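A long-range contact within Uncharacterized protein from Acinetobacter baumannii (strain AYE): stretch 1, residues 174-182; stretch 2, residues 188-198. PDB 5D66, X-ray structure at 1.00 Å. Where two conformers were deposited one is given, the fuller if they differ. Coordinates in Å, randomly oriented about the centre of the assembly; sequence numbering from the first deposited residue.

Stretch 1 174-182: ITPLQHART
Stretch 2, residues 188-198: IEKLLLVAGAK

The two stretches form a nearly antiparallel helical hairpin. Helix 176–182 and helix 188–194 run at 159° to one another, with axes approaching to 9.1 Å, and together the stretches bury 448 Å². The register is set by Ala180 and Glu189, whose CA atoms lie 5.7 Å apart. Such close backbones suit a methyl side chain: Ala180 CB points toward the second helix and sits 3.8 Å from Ile188 CG2, 4.1 Å from Leu192 CD1 and 4.2 Å from Glu189 N, so that this small bump fills the space between successive turns.

One turn earlier the hairpin has room for larger groups. Leu177 (chi1 t, chi2 p) is the main knob of the first stretch, covered over 92 Å². Its CD1 rests 3.8 Å from Glu189 CG, while its CD2 reaches Leu193 CD2 at 3.8 Å and the terminal carbon Lys198 C at 3.6 Å; Leu177 CB meets Ala197 CB at 4.1 Å. The hollow it occupies is thus walled by the helix on one part and by the chain beyond it on another. Leu192 (m, t) answers from the second helix, its CD1 lying 3.6 Å from Pro176 O and its CD2 4.0 Å from Pro176 CB. Pro176, C-gamma exo, is well placed in the first turn, where its nitrogen has no hydrogen to offer.

Toward the solvent, Arg181 and Glu189 leave their helices sideways and bring their ends together. Arg181 is extended after an m chi1 (t at chi2 and chi3), and Glu189 is t, t with chi3 14°. Arg181 NE donates to Glu189 OE2 at 2.8 Å and 171°, a salt bridge at the guanidinium edge. Water 3 donates to Glu189 OE2 (2.7 Å) and accepts from Arg181 NH2 (3.3 Å). Leu193 (m, t) adds an apolar flank, its CD2 3.9 Å from Arg181 NH2.

At the other end, Thr175 (chi1 p; phi/psi -82/162) caps the first helix, its OG1 accepting from Gln178 N at 3.1 Å. The second helix ends in a Schellman motif: Ala197 N bonds Leu192 O at 3.0 Å and Gly196 N bonds Leu193 O at 3.0 Å. Gly196 has phi/psi 95/14, where a CB would jam against the preceding carbonyl oxygen. Ala197 then extends (-63/140), bringing the Lys198 carboxylate to the start of the first helix. Water 1 joins Thr175 OG1 (2.8 Å) to Lys198 OXT (2.5 Å), and water 2 accepts from Leu177 N and donates to Lys198 O, both at 2.9 Å.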

# COMPACT_ATOMS: atom_id res chain seq x y z
N ILE A 174 24.65 -0.01 4.16
CA ILE A 174 24.34 -0.59 5.47
C ILE A 174 23.27 -1.66 5.30
O ILE A 174 22.18 -1.40 4.76
CB ILE A 174 24.00 0.46 6.46
CG1 ILE A 174 25.13 1.46 6.56
CG2 ILE A 174 23.71 -0.20 7.81
CD1 ILE A 174 24.82 2.56 7.48
N THR A 175 23.59 -2.86 5.76
CA THR A 175 22.74 -4.00 5.54
C THR A 175 21.60 -4.06 6.56
O THR A 175 21.69 -3.47 7.67
CB THR A 175 23.59 -5.26 5.66
OG1 THR A 175 24.05 -5.37 6.99
CG2 THR A 175 24.72 -5.32 4.61
N PRO A 176 20.55 -4.83 6.26
CA PRO A 176 19.54 -5.10 7.30
C PRO A 176 20.15 -5.59 8.62
O PRO A 176 19.72 -5.13 9.67
CB PRO A 176 18.68 -6.15 6.58
CG PRO A 176 18.76 -5.76 5.14
CD PRO A 176 20.17 -5.39 4.95
N LEU A 177 21.11 -6.52 8.55
CA LEU A 177 21.73 -7.05 9.76
C LEU A 177 22.40 -5.95 10.56
O LEU A 177 22.24 -5.88 11.79
CB LEU A 177 22.70 -8.12 9.37
CG LEU A 177 23.43 -8.81 10.54
CD1 LEU A 177 22.46 -9.46 11.47
CD2 LEU A 177 24.44 -9.80 10.00
N GLN A 178 23.17 -5.10 9.90
CA GLN A 178 23.82 -4.02 10.62
C GLN A 178 22.82 -3.04 11.22
O GLN A 178 22.98 -2.61 12.35
CB GLN A 178 24.84 -3.32 9.73
CG GLN A 178 25.71 -2.33 10.52
CD GLN A 178 26.46 -2.98 11.73
OE1 GLN A 178 27.24 -3.93 11.55
NE2 GLN A 178 26.11 -2.55 12.96
N HIS A 179 21.78 -2.71 10.46
CA HIS A 179 20.73 -1.88 10.99
C HIS A 179 20.10 -2.44 12.25
O HIS A 179 19.82 -1.71 13.22
CB HIS A 179 19.67 -1.56 9.94
CG HIS A 179 20.06 -0.47 8.99
ND1 HIS A 179 20.31 0.81 9.42
CD2 HIS A 179 20.18 -0.46 7.66
CE1 HIS A 179 20.55 1.59 8.39
NE2 HIS A 179 20.51 0.83 7.32
N ALA A 180 19.83 -3.73 12.25
CA ALA A 180 19.25 -4.39 13.43
C ALA A 180 20.23 -4.36 14.60
O ALA A 180 19.85 -4.10 15.76
CB ALA A 180 18.87 -5.79 13.08
N ARG A 181 21.49 -4.65 14.33
CA ARG A 181 22.51 -4.71 15.38
C ARG A 181 22.70 -3.33 16.01
O ARG A 181 22.83 -3.20 17.22
CB ARG A 181 23.80 -5.26 14.79
CG ARG A 181 23.83 -6.74 14.66
CD ARG A 181 25.00 -7.27 13.93
NE ARG A 181 25.04 -8.73 14.00
CZ ARG A 181 25.89 -9.48 13.31
NH1 ARG A 181 26.74 -8.93 12.44
NH2 ARG A 181 25.89 -10.78 13.48
N THR A 182 22.79 -2.28 15.18
CA THR A 182 23.01 -0.93 15.66
C THR A 182 21.91 -0.51 16.65
O THR A 182 22.16 0.29 17.54
CB THR A 182 23.15 0.02 14.46
OG1 THR A 182 24.42 -0.19 13.83
CG2 THR A 182 23.05 1.44 14.89
N ILE A 188 14.88 -9.43 15.65
CA ILE A 188 15.06 -9.21 14.24
C ILE A 188 16.46 -9.69 13.77
O ILE A 188 16.58 -10.29 12.71
CB ILE A 188 14.83 -7.73 13.91
CG1 ILE A 188 13.32 -7.45 14.02
CG2 ILE A 188 15.43 -7.40 12.53
CD1 ILE A 188 12.93 -5.98 13.94
N GLU A 189 17.53 -9.44 14.57
CA GLU A 189 18.85 -9.97 14.25
C GLU A 189 18.83 -11.49 14.05
O GLU A 189 19.40 -12.01 13.09
CB GLU A 189 19.88 -9.54 15.28
CG GLU A 189 21.24 -10.12 15.02
CD GLU A 189 22.26 -9.79 16.07
OE1 GLU A 189 21.85 -9.33 17.16
OE2 GLU A 189 23.46 -10.06 15.85
N LYS A 190 18.20 -12.18 14.98
CA LYS A 190 18.16 -13.64 14.89
C LYS A 190 17.39 -14.11 13.67
O LYS A 190 17.85 -15.02 12.97
CB LYS A 190 17.62 -14.26 16.13
CG LYS A 190 18.60 -14.18 17.31
CD LYS A 190 18.11 -14.79 18.59
CE LYS A 190 18.42 -16.20 18.64
NZ LYS A 190 19.87 -16.47 19.00
N LEU A 191 16.25 -13.48 13.36
CA LEU A 191 15.52 -13.79 12.16
C LEU A 191 16.31 -13.58 10.89
O LEU A 191 16.29 -14.42 9.99
CB LEU A 191 14.25 -12.92 12.09
CG LEU A 191 13.19 -13.23 13.12
CD1 LEU A 191 12.15 -12.11 13.23
CD2 LEU A 191 12.47 -14.55 12.80
N LEU A 192 17.06 -12.47 10.83
CA LEU A 192 17.91 -12.16 9.69
C LEU A 192 19.02 -13.20 9.51
O LEU A 192 19.32 -13.67 8.41
CB LEU A 192 18.50 -10.79 9.84
CG LEU A 192 17.53 -9.65 9.55
CD1 LEU A 192 18.09 -8.33 10.02
CD2 LEU A 192 17.21 -9.54 8.10
N LEU A 193 19.71 -13.54 10.61
CA LEU A 193 20.83 -14.50 10.55
C LEU A 193 20.37 -15.86 10.03
O LEU A 193 21.03 -16.43 9.18
CB LEU A 193 21.50 -14.64 11.90
CG LEU A 193 22.36 -13.42 12.30
CD1 LEU A 193 22.65 -13.51 13.79
CD2 LEU A 193 23.60 -13.25 11.46
N VAL A 194 19.23 -16.36 10.48
CA VAL A 194 18.81 -17.66 10.00
C VAL A 194 18.39 -17.59 8.50
O VAL A 194 18.47 -18.58 7.82
CB VAL A 194 17.78 -18.36 10.97
CG1 VAL A 194 18.28 -18.42 12.44
CG2 VAL A 194 16.46 -17.64 10.95
N ALA A 195 18.01 -16.41 8.00
CA ALA A 195 17.71 -16.20 6.60
C ALA A 195 18.96 -16.01 5.73
O ALA A 195 18.82 -15.80 4.52
CB ALA A 195 16.80 -14.96 6.48
N GLY A 196 20.14 -16.06 6.33
CA GLY A 196 21.39 -15.88 5.57
C GLY A 196 21.97 -14.50 5.54
O GLY A 196 22.81 -14.23 4.69
N ALA A 197 21.49 -13.62 6.41
CA ALA A 197 22.00 -12.27 6.44
C ALA A 197 23.46 -12.27 6.81
O ALA A 197 23.89 -13.00 7.73
CB ALA A 197 21.26 -11.44 7.42
N LYS A 198 24.19 -11.39 6.13
CA LYS A 198 25.54 -11.02 6.41
C LYS A 198 25.67 -9.47 6.59
O LYS A 198 24.77 -8.65 6.17
CB LYS A 198 26.46 -11.48 5.26
CG LYS A 198 26.29 -12.96 4.91
CD LYS A 198 27.29 -13.43 3.89
CE LYS A 198 27.07 -14.91 3.59
NZ LYS A 198 27.95 -15.40 2.49
OXT LYS A 198 26.71 -9.02 7.11
O HOH W 1 26.42 -6.64 7.90
O HOH W 2 21.87 -8.17 6.26
O HOH W 3 25.01 -12.26 16.25